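Local coordinates for protein metallophosphoesterase (Clostridium thermocellum, PDB 4J6O) that probably removes phosphate at the 2' and 3' positions of broken RNA ends as the manganese-binding phosphatase component of the bacterial Pnkp-Hen1 repair system, at residues 74-85 / 129-137; 4-14 / 141-151. All coordinates share one frame; numbering follows the deposited sequence.

Overall arrangement
Contact 1 packs helix 73-86 against helix 127-138 on the flank of the five-stranded sheet, whereas contact 2 adds the short strand 6-7 to the edge of the six-stranded sheet beside strand 143-146. Their centres lie about 22 Å apart, and helix 127-138 leads directly into strand 143-146, so one run of chain serves both. Contact 1 is largely buried and made of aromatic, methionine and aliphatic side chains, with no hydrogen bond between its helices. Contact 2 is only partly buried and relies on backbone hydrogen bonds and a histidine-aspartate pair, with apolar side chains packing on its inner side.

Contact 1: residues 74-85 / 129-137; sequences TEVLKLVMGMVK and FIEEVKAFI
Met-81 reaches out of helix 73-86 and enters a hole formed by Phe-129, Glu-132, Val-133 and Phe-136, while Phe-129 fits in return among Thr-74, Leu-77, Lys-78 and Met-81. Two rings carry most of the aromatic contact. Met-81 CG stands over the centre of the Phe-136 ring, 3.6 Å from the centroid, in a CH-pi contact, and SD lies obliquely to the same ring as a Met-aromatic partner. A bend at the end of the methionine chain (chi3 -83°) then carries CE to Phe-129, 3.5 Å from CE1. The Phe-129 ring is sandwiched toward its rim between Val-133 CG2 of its own helix and, on the opposite face, Lys-78 CE.

Aliphatic contacts complete the seam. Leu-77 CB meets the edge of the Phe-129 ring at CZ, 4.1 Å away, and Val-133 CG2 also touches Met-81 CE at 3.7 Å. At the other end Val-84 CG2 meets the edge of Phe-136, 3.8 Å from CE1.

Charge plays a minor part across the helices. The extended Lys-78 chain lifts NZ above the Phe-129 face, too far for more than a weak cation-pi attraction; NZ forms a salt bridge with Glu-125 and a weak one with Glu-75 of its own helix. Glu-132 OE2 is hydrogen-bonded to Ser-47, and Lys-85 NZ, 4.3 Å from that oxygen, stays beyond salt-bridge distance.

The segment axes approach to 11.2 Å at a crossing angle of 57°. Helix 73-86 rests on strand 59-62 through Val-80 and Met-83 and receives helix 127-138 by knobs-into-holes packing, within the helical flank of the calcineurin-like alpha/beta fold.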
loop_
_atom_site.group_PDB
_atom_site.type_symbol
_atom_site.label_atom_id
_atom_site.label_comp_id
_atom_site.label_asym_id
_atom_site.label_seq_id
_atom_site.Cartn_x
_atom_site.Cartn_y
_atom_site.Cartn_z
ATOM N N THR A 74 -5.566 0.472 -13.661
ATOM C CA THR A 74 -6.942 0.923 -13.436
ATOM C C THR A 74 -7.838 -0.185 -12.859
ATOM O O THR A 74 -8.710 0.101 -12.088
ATOM C CB THR A 74 -7.635 1.531 -14.687
ATOM O OG1 THR A 74 -7.755 0.533 -15.698
ATOM C CG2 THR A 74 -6.829 2.699 -15.229
ATOM N N GLU A 75 -7.539 -1.440 -13.198
ATOM C CA GLU A 75 -8.285 -2.556 -12.630
ATOM C C GLU A 75 -7.969 -2.680 -11.145
ATOM O O GLU A 75 -8.888 -2.905 -10.347
ATOM C CB GLU A 75 -7.989 -3.871 -13.349
ATOM C CG GLU A 75 -8.516 -3.921 -14.787
ATOM C CD GLU A 75 -9.933 -3.365 -14.937
ATOM O OE1 GLU A 75 -10.865 -3.893 -14.285
ATOM O OE2 GLU A 75 -10.105 -2.387 -15.706
ATOM N N VAL A 76 -6.683 -2.536 -10.780
ATOM C CA VAL A 76 -6.340 -2.508 -9.364
ATOM C C VAL A 76 -7.129 -1.397 -8.654
ATOM O O VAL A 76 -7.679 -1.583 -7.581
ATOM C CB VAL A 76 -4.823 -2.271 -9.130
ATOM C CG1 VAL A 76 -4.521 -2.038 -7.659
ATOM C CG2 VAL A 76 -4.018 -3.493 -9.633
ATOM N N LEU A 77 -7.158 -0.216 -9.259
ATOM C CA LEU A 77 -7.845 0.894 -8.621
ATOM C C LEU A 77 -9.328 0.602 -8.452
ATOM O O LEU A 77 -9.915 0.840 -7.377
ATOM C CB LEU A 77 -7.666 2.167 -9.456
ATOM C CG LEU A 77 -6.329 2.846 -9.206
ATOM C CD1 LEU A 77 -6.091 3.849 -10.326
ATOM C CD2 LEU A 77 -6.321 3.529 -7.862
ATOM N N LYS A 78 -9.940 0.077 -9.496
ATOM C CA LYS A 78 -11.384 -0.198 -9.396
ATOM C C LYS A 78 -11.665 -1.214 -8.298
ATOM O O LYS A 78 -12.632 -1.106 -7.562
ATOM C CB LYS A 78 -11.900 -0.730 -10.734
ATOM C CG LYS A 78 -11.892 0.318 -11.818
ATOM C CD LYS A 78 -12.170 -0.267 -13.172
ATOM C CE LYS A 78 -11.847 0.739 -14.248
ATOM N NZ LYS A 78 -12.322 0.226 -15.516
ATOM N N LEU A 79 -10.838 -2.244 -8.241
ATOM C CA LEU A 79 -11.032 -3.301 -7.265
ATOM C C LEU A 79 -10.860 -2.730 -5.863
ATOM O O LEU A 79 -11.708 -2.928 -5.011
ATOM C CB LEU A 79 -10.087 -4.483 -7.529
ATOM C CG LEU A 79 -10.181 -5.599 -6.496
ATOM C CD1 LEU A 79 -11.509 -6.315 -6.733
ATOM C CD2 LEU A 79 -9.004 -6.598 -6.638
ATOM N N VAL A 80 -9.743 -2.040 -5.609
ATOM C CA VAL A 80 -9.476 -1.541 -4.267
ATOM C C VAL A 80 -10.486 -0.477 -3.791
ATOM O O VAL A 80 -10.975 -0.521 -2.646
ATOM C CB VAL A 80 -8.038 -0.958 -4.178
ATOM C CG1 VAL A 80 -7.815 -0.351 -2.818
ATOM C CG2 VAL A 80 -7.069 -2.076 -4.444
ATOM N N MET A 81 -10.840 0.426 -4.701
ATOM C CA MET A 81 -11.852 1.426 -4.356
ATOM C C MET A 81 -13.222 0.831 -3.981
ATOM O O MET A 81 -13.869 1.269 -3.020
ATOM C CB MET A 81 -11.995 2.408 -5.506
ATOM C CG MET A 81 -10.773 3.263 -5.574
ATOM S SD MET A 81 -11.043 4.584 -6.713
ATOM C CE MET A 81 -10.657 3.707 -8.124
ATOM N N GLY A 82 -13.640 -0.192 -4.728
ATOM C CA GLY A 82 -14.844 -0.926 -4.382
ATOM C C GLY A 82 -14.786 -1.633 -3.029
ATOM O O GLY A 82 -15.790 -1.773 -2.339
ATOM N N MET A 83 -13.608 -2.131 -2.666
ATOM C CA MET A 83 -13.432 -2.825 -1.414
ATOM C C MET A 83 -13.513 -1.875 -0.265
ATOM O O MET A 83 -14.074 -2.202 0.775
ATOM C CB MET A 83 -12.089 -3.584 -1.426
ATOM C CG MET A 83 -12.137 -4.744 -2.410
ATOM S SD MET A 83 -10.582 -5.669 -2.492
ATOM C CE MET A 83 -10.573 -6.417 -0.950
ATOM N N VAL A 84 -12.926 -0.701 -0.442
ATOM C CA VAL A 84 -12.945 0.282 0.626
ATOM C C VAL A 84 -14.398 0.719 0.756
ATOM O O VAL A 84 -14.904 0.876 1.851
ATOM C CB VAL A 84 -12.016 1.460 0.311
ATOM C CG1 VAL A 84 -12.202 2.591 1.304
ATOM C CG2 VAL A 84 -10.540 0.987 0.360
ATOM N N LYS A 85 -15.084 0.861 -0.368
ATOM C CA LYS A 85 -16.484 1.362 -0.311
ATOM C C LYS A 85 -17.502 0.367 0.286
ATOM O O LYS A 85 -18.453 0.753 0.964
ATOM C CB LYS A 85 -16.867 1.830 -1.722
ATOM C CG LYS A 85 -18.219 2.485 -1.845
ATOM C CD LYS A 85 -18.189 3.479 -3.000
ATOM C CE LYS A 85 -19.066 3.004 -4.150
ATOM N NZ LYS A 85 -19.614 4.134 -4.980
ATOM N N PHE A 129 -14.534 8.598 -13.607
ATOM C CA PHE A 129 -13.668 7.653 -12.906
ATOM C C PHE A 129 -12.390 8.323 -12.438
ATOM O O PHE A 129 -11.883 8.037 -11.361
ATOM C CB PHE A 129 -13.297 6.452 -13.765
ATOM C CG PHE A 129 -12.378 5.479 -13.072
ATOM C CD1 PHE A 129 -12.829 4.734 -12.000
ATOM C CD2 PHE A 129 -11.061 5.305 -13.506
ATOM C CE1 PHE A 129 -11.977 3.821 -11.351
ATOM C CE2 PHE A 129 -10.203 4.394 -12.862
ATOM C CZ PHE A 129 -10.661 3.661 -11.789
ATOM N N ILE A 130 -11.852 9.210 -13.254
ATOM C CA ILE A 130 -10.658 9.922 -12.856
ATOM C C ILE A 130 -10.931 10.777 -11.617
ATOM O O ILE A 130 -10.116 10.852 -10.708
ATOM C CB ILE A 130 -10.098 10.727 -14.031
ATOM C CG1 ILE A 130 -9.698 9.742 -15.134
ATOM C CG2 ILE A 130 -8.921 11.561 -13.598
ATOM C CD1 ILE A 130 -8.491 10.150 -15.935
ATOM N N GLU A 131 -12.105 11.377 -11.549
ATOM C CA GLU A 131 -12.453 12.157 -10.367
ATOM C C GLU A 131 -12.675 11.259 -9.145
ATOM O O GLU A 131 -12.378 11.639 -8.009
ATOM C CB GLU A 131 -13.687 13.038 -10.633
ATOM N N GLU A 132 -13.226 10.077 -9.367
ATOM C CA GLU A 132 -13.384 9.108 -8.286
ATOM C C GLU A 132 -12.026 8.713 -7.681
ATOM O O GLU A 132 -11.907 8.498 -6.469
ATOM C CB GLU A 132 -14.129 7.881 -8.795
ATOM C CG GLU A 132 -15.091 7.325 -7.797
ATOM C CD GLU A 132 -15.547 5.936 -8.150
ATOM O OE1 GLU A 132 -15.343 5.522 -9.318
ATOM O OE2 GLU A 132 -16.094 5.258 -7.251
ATOM N N VAL A 133 -11.008 8.626 -8.534
ATOM C CA VAL A 133 -9.664 8.204 -8.102
ATOM C C VAL A 133 -9.064 9.317 -7.234
ATOM O O VAL A 133 -8.484 9.069 -6.195
ATOM C CB VAL A 133 -8.760 7.878 -9.324
ATOM C CG1 VAL A 133 -7.293 7.782 -8.923
ATOM C CG2 VAL A 133 -9.231 6.570 -10.025
ATOM N N LYS A 134 -9.258 10.556 -7.671
ATOM C CA LYS A 134 -8.766 11.725 -6.935
ATOM C C LYS A 134 -9.392 11.815 -5.567
ATOM O O LYS A 134 -8.704 12.030 -4.568
ATOM C CB LYS A 134 -9.048 13.011 -7.728
ATOM C CG LYS A 134 -8.254 13.061 -9.040
ATOM C CD LYS A 134 -8.614 14.308 -9.901
ATOM C CE LYS A 134 -8.075 15.614 -9.340
ATOM N NZ LYS A 134 -8.623 16.781 -10.128
ATOM N N ALA A 135 -10.701 11.599 -5.509
ATOM C CA ALA A 135 -11.419 11.659 -4.247
ATOM C C ALA A 135 -10.960 10.527 -3.336
ATOM O O ALA A 135 -10.774 10.715 -2.139
ATOM C CB ALA A 135 -12.908 11.576 -4.489
ATOM N N PHE A 136 -10.749 9.354 -3.926
ATOM C CA PHE A 136 -10.288 8.223 -3.165
ATOM C C PHE A 136 -8.914 8.461 -2.554
ATOM O O PHE A 136 -8.698 8.164 -1.386
ATOM C CB PHE A 136 -10.227 6.983 -4.041
ATOM C CG PHE A 136 -9.601 5.817 -3.369
ATOM C CD1 PHE A 136 -10.280 5.170 -2.354
ATOM C CD2 PHE A 136 -8.378 5.308 -3.800
ATOM C CE1 PHE A 136 -9.745 4.062 -1.742
ATOM C CE2 PHE A 136 -7.833 4.204 -3.184
ATOM C CZ PHE A 136 -8.504 3.593 -2.152
ATOM N N ILE A 137 -7.979 8.984 -3.333
ATOM C CA ILE A 137 -6.644 9.091 -2.830
ATOM C C ILE A 137 -6.568 10.203 -1.824
ATOM O O ILE A 137 -5.810 10.147 -0.861
ATOM C CB ILE A 137 -5.635 9.304 -3.970
ATOM C CG1 ILE A 137 -5.595 8.053 -4.856
ATOM C CG2 ILE A 137 -4.270 9.546 -3.440
ATOM C CD1 ILE A 137 -4.640 8.233 -6.026
#

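Contact 2: residues 4-14 / 141-151; sequences WNNKKDEHGPF and VSHYVLDDGKL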
loop_
_atom_site.group_PDB
_atom_site.type_symbol
_atom_site.label_atom_id
_atom_site.label_comp_id
_atom_site.label_asym_id
_atom_site.label_seq_id
_atom_site.Cartn_x
_atom_site.Cartn_y
_atom_site.Cartn_z
ATOM N N TRP A 4 -8.040 10.567 12.583
ATOM C CA TRP A 4 -8.552 9.658 11.589
ATOM C C TRP A 4 -7.797 8.373 11.743
ATOM O O TRP A 4 -8.283 7.285 11.372
ATOM C CB TRP A 4 -8.350 10.247 10.204
ATOM C CG TRP A 4 -9.560 10.929 9.710
ATOM C CD1 TRP A 4 -10.802 10.929 10.303
ATOM C CD2 TRP A 4 -9.681 11.731 8.525
ATOM N NE1 TRP A 4 -11.676 11.675 9.553
ATOM C CE2 TRP A 4 -11.012 12.173 8.455
ATOM C CE3 TRP A 4 -8.785 12.139 7.528
ATOM C CZ2 TRP A 4 -11.470 12.976 7.410
ATOM C CZ3 TRP A 4 -9.245 12.925 6.499
ATOM C CH2 TRP A 4 -10.576 13.335 6.448
ATOM N N ASN A 5 -6.623 8.452 12.344
ATOM C CA ASN A 5 -5.812 7.245 12.394
ATOM C C ASN A 5 -6.264 6.232 13.458
ATOM O O ASN A 5 -5.854 5.076 13.456
ATOM C CB ASN A 5 -4.327 7.573 12.488
ATOM C CG ASN A 5 -3.997 8.358 13.710
ATOM O OD1 ASN A 5 -4.181 7.872 14.831
ATOM N ND2 ASN A 5 -3.518 9.591 13.517
ATOM N N ASN A 6 -7.162 6.639 14.338
ATOM C CA ASN A 6 -7.592 5.742 15.391
ATOM C C ASN A 6 -8.674 4.725 14.944
ATOM O O ASN A 6 -9.820 5.071 14.715
ATOM C CB ASN A 6 -8.062 6.588 16.571
ATOM C CG ASN A 6 -8.258 5.778 17.808
ATOM O OD1 ASN A 6 -8.625 4.612 17.727
ATOM N ND2 ASN A 6 -8.018 6.379 18.969
ATOM N N LYS A 7 -8.294 3.459 14.808
ATOM C CA LYS A 7 -9.256 2.409 14.455
ATOM C C LYS A 7 -9.100 1.290 15.459
ATOM O O LYS A 7 -9.152 0.111 15.097
ATOM C CB LYS A 7 -8.979 1.857 13.059
ATOM C CG LYS A 7 -9.342 2.803 11.930
ATOM C CD LYS A 7 -10.846 2.814 11.665
ATOM C CE LYS A 7 -11.129 3.232 10.220
ATOM N NZ LYS A 7 -12.591 3.329 9.982
ATOM N N LYS A 8 -8.837 1.666 16.700
ATOM C CA LYS A 8 -8.606 0.700 17.760
ATOM C C LYS A 8 -9.789 -0.240 18.004
ATOM O O LYS A 8 -9.611 -1.343 18.542
ATOM C CB LYS A 8 -8.174 1.407 19.025
ATOM C CG LYS A 8 -6.783 2.002 18.927
ATOM C CD LYS A 8 -6.440 2.668 20.257
ATOM C CE LYS A 8 -5.090 3.330 20.225
ATOM N NZ LYS A 8 -4.845 4.070 21.503
ATOM N N ASP A 9 -10.984 0.157 17.568
ATOM C CA ASP A 9 -12.165 -0.695 17.704
ATOM C C ASP A 9 -12.281 -1.752 16.595
ATOM O O ASP A 9 -13.215 -2.578 16.591
ATOM C CB ASP A 9 -13.436 0.152 17.777
ATOM C CG ASP A 9 -13.472 1.263 16.737
ATOM O OD1 ASP A 9 -12.520 1.429 15.937
ATOM O OD2 ASP A 9 -14.479 1.994 16.741
ATOM N N GLU A 10 -11.333 -1.734 15.674
ATOM C CA GLU A 10 -11.285 -2.702 14.585
ATOM C C GLU A 10 -10.330 -3.840 14.940
ATOM O O GLU A 10 -9.101 -3.643 15.039
ATOM C CB GLU A 10 -10.867 -2.015 13.288
ATOM C CG GLU A 10 -11.904 -1.046 12.724
ATOM C CD GLU A 10 -13.069 -1.755 12.018
ATOM O OE1 GLU A 10 -12.853 -2.821 11.372
ATOM O OE2 GLU A 10 -14.206 -1.236 12.120
ATOM N N HIS A 11 -10.881 -5.043 15.116
ATOM C CA HIS A 11 -10.053 -6.119 15.649
ATOM C C HIS A 11 -9.638 -7.143 14.596
ATOM O O HIS A 11 -8.771 -7.957 14.857
ATOM C CB HIS A 11 -10.742 -6.774 16.859
ATOM C CG HIS A 11 -11.138 -5.787 17.918
ATOM N ND1 HIS A 11 -10.220 -5.193 18.759
ATOM C CD2 HIS A 11 -12.340 -5.249 18.233
ATOM C CE1 HIS A 11 -10.848 -4.355 19.570
ATOM N NE2 HIS A 11 -12.136 -4.371 19.273
ATOM N N GLY A 12 -10.233 -7.065 13.405
ATOM C CA GLY A 12 -9.907 -7.970 12.323
ATOM C C GLY A 12 -10.707 -9.234 12.545
ATOM O O GLY A 12 -11.711 -9.181 13.242
ATOM N N PRO A 13 -10.230 -10.367 12.027
ATOM C CA PRO A 13 -8.930 -10.549 11.351
ATOM C C PRO A 13 -8.666 -9.689 10.120
ATOM O O PRO A 13 -9.628 -9.281 9.469
ATOM C CB PRO A 13 -9.003 -11.996 10.847
ATOM C CG PRO A 13 -9.894 -12.672 11.854
ATOM C CD PRO A 13 -10.950 -11.641 12.179
ATOM N N PHE A 14 -7.388 -9.475 9.798
ATOM C CA PHE A 14 -7.036 -8.647 8.633
ATOM C C PHE A 14 -6.075 -9.415 7.775
ATOM O O PHE A 14 -5.297 -10.223 8.272
ATOM C CB PHE A 14 -6.272 -7.379 9.056
ATOM C CG PHE A 14 -7.026 -6.501 9.988
ATOM C CD1 PHE A 14 -8.142 -5.826 9.556
ATOM C CD2 PHE A 14 -6.602 -6.343 11.312
ATOM C CE1 PHE A 14 -8.828 -4.989 10.416
ATOM C CE2 PHE A 14 -7.257 -5.487 12.165
ATOM C CZ PHE A 14 -8.392 -4.831 11.748
ATOM N N VAL A 141 -5.979 8.069 4.816
ATOM C CA VAL A 141 -5.391 8.384 6.112
ATOM C C VAL A 141 -3.930 7.878 6.148
ATOM O O VAL A 141 -3.673 6.799 5.606
ATOM C CB VAL A 141 -6.227 7.653 7.194
ATOM C CG1 VAL A 141 -5.659 7.864 8.571
ATOM C CG2 VAL A 141 -7.708 8.103 7.159
ATOM N N SER A 142 -3.000 8.646 6.746
ATOM C CA SER A 142 -1.561 8.291 6.731
ATOM C C SER A 142 -1.231 6.893 7.271
ATOM O O SER A 142 -0.410 6.165 6.695
ATOM C CB SER A 142 -0.758 9.364 7.482
ATOM O OG SER A 142 -0.987 9.276 8.877
ATOM N N HIS A 143 -1.898 6.515 8.351
ATOM C CA HIS A 143 -1.693 5.183 8.930
ATOM C C HIS A 143 -2.879 4.893 9.803
ATOM O O HIS A 143 -3.680 5.757 10.079
ATOM C CB HIS A 143 -0.417 5.134 9.771
ATOM C CG HIS A 143 -0.451 6.007 11.009
ATOM N ND1 HIS A 143 -0.430 7.395 10.959
ATOM C CD2 HIS A 143 -0.473 5.672 12.325
ATOM C CE1 HIS A 143 -0.403 7.867 12.198
ATOM N NE2 HIS A 143 -0.454 6.855 13.046
ATOM N N TYR A 144 -3.004 3.633 10.216
ATOM C CA TYR A 144 -4.074 3.296 11.137
ATOM C C TYR A 144 -3.485 2.593 12.334
ATOM O O TYR A 144 -2.561 1.805 12.197
ATOM C CB TYR A 144 -5.095 2.374 10.495
ATOM C CG TYR A 144 -5.984 3.016 9.482
ATOM C CD1 TYR A 144 -6.932 3.952 9.866
ATOM C CD2 TYR A 144 -5.902 2.688 8.147
ATOM C CE1 TYR A 144 -7.785 4.528 8.945
ATOM C CE2 TYR A 144 -6.754 3.248 7.209
ATOM C CZ TYR A 144 -7.719 4.170 7.627
ATOM O OH TYR A 144 -8.579 4.780 6.731
ATOM N N VAL A 145 -3.967 2.965 13.517
ATOM C CA VAL A 145 -3.708 2.185 14.730
ATOM C C VAL A 145 -4.947 1.341 14.963
ATOM O O VAL A 145 -6.057 1.869 15.183
ATOM C CB VAL A 145 -3.424 3.117 15.952
ATOM C CG1 VAL A 145 -3.016 2.299 17.153
ATOM C CG2 VAL A 145 -2.292 4.142 15.584
ATOM N N LEU A 146 -4.764 0.025 14.971
ATOM C CA LEU A 146 -5.900 -0.877 15.014
ATOM C C LEU A 146 -5.832 -1.802 16.228
ATOM O O LEU A 146 -4.791 -1.887 16.896
ATOM C CB LEU A 146 -5.850 -1.761 13.769
ATOM C CG LEU A 146 -5.940 -0.984 12.467
ATOM C CD1 LEU A 146 -4.831 -1.444 11.513
ATOM C CD2 LEU A 146 -7.216 -1.384 11.819
ATOM N N ASP A 147 -6.968 -2.458 16.507
ATOM C CA ASP A 147 -7.032 -3.584 17.450
ATOM C C ASP A 147 -6.395 -3.249 18.788
ATOM O O ASP A 147 -5.366 -3.829 19.181
ATOM C CB ASP A 147 -6.359 -4.822 16.855
ATOM C CG ASP A 147 -6.618 -6.055 17.702
ATOM O OD1 ASP A 147 -7.679 -6.067 18.390
ATOM O OD2 ASP A 147 -5.763 -6.962 17.698
ATOM N N ASP A 148 -7.018 -2.281 19.459
ATOM C CA ASP A 148 -6.593 -1.845 20.787
ATOM C C ASP A 148 -5.147 -1.413 20.829
ATOM O O ASP A 148 -4.489 -1.571 21.855
ATOM C CB ASP A 148 -6.833 -2.952 21.838
ATOM C CG ASP A 148 -8.293 -3.236 22.050
ATOM O OD1 ASP A 148 -9.082 -2.284 22.003
ATOM O OD2 ASP A 148 -8.665 -4.401 22.267
ATOM N N GLY A 149 -4.634 -0.892 19.706
ATOM C CA GLY A 149 -3.240 -0.480 19.641
ATOM C C GLY A 149 -2.238 -1.611 19.463
ATOM O O GLY A 149 -1.040 -1.410 19.611
ATOM N N LYS A 150 -2.696 -2.801 19.093
ATOM C CA LYS A 150 -1.781 -3.905 18.938
ATOM C C LYS A 150 -1.188 -3.990 17.527
ATOM O O LYS A 150 -0.206 -4.708 17.286
ATOM C CB LYS A 150 -2.512 -5.231 19.234
ATOM C CG LYS A 150 -2.797 -5.382 20.694
ATOM C CD LYS A 150 -3.833 -6.497 20.898
ATOM C CE LYS A 150 -4.281 -6.577 22.373
ATOM N NZ LYS A 150 -5.526 -7.478 22.504
ATOM N N LEU A 151 -1.758 -3.223 16.596
ATOM C CA LEU A 151 -1.330 -3.310 15.214
ATOM C C LEU A 151 -1.302 -1.917 14.645
ATOM O O LEU A 151 -2.244 -1.152 14.874
ATOM C CB LEU A 151 -2.321 -4.185 14.445
ATOM C CG LEU A 151 -2.188 -4.264 12.891
ATOM C CD1 LEU A 151 -0.864 -4.888 12.462
ATOM C CD2 LEU A 151 -3.460 -4.939 12.241
#
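Val-145 N donates to Asn-5 O at 2.8 Å and Val-145 O accepts from Lys-7 N, two bonds that hold Asn-6 beside Val-145 in parallel register.

Packing is tight on the side of Leu-146, whose CD2 lies 3.6 Å from Phe-14 CZ and meets Lys-7 CB. Leu-151 CD2 touches the same ring at Phe-14 CD2, and Tyr-238 packs on both Phe-14 and Leu-151. Near the start of strand 143-146, the Asn-5 amide stacks on the His-143 imidazole, the planes 20° apart, with CB over the ring face; chi1 of 60° turns the amide that way. His-143 NE2 is bound to Gly-164 N, whereas its backbone O is buried without a polar partner.

The solvent side is looser and more polar. Lys-7 to Glu-10 form a type I turn, overlapped at its start by an Asx turn in which Asn-6 OD1 accepts from Lys-8 N. Exposed His-11 gives ND1 to the anti lone pair of Asp-147 OD1 at 2.7 Å, their planes 83° apart; Tyr-238 OH holds OD2.

Asp-148 N, in the connection of the hairpin 143-146/151-154, donates to Lys-8 O of the N-terminal turn; the hairpin's classic bulge sets Lys-150 and Leu-151 opposite Leu-146. The N-terminal segment thus adds a short, weakly bonded parallel strand to the edge of one sheet and enters the other as strand 14-17, joining the two sheets of the calcineurin-like fold.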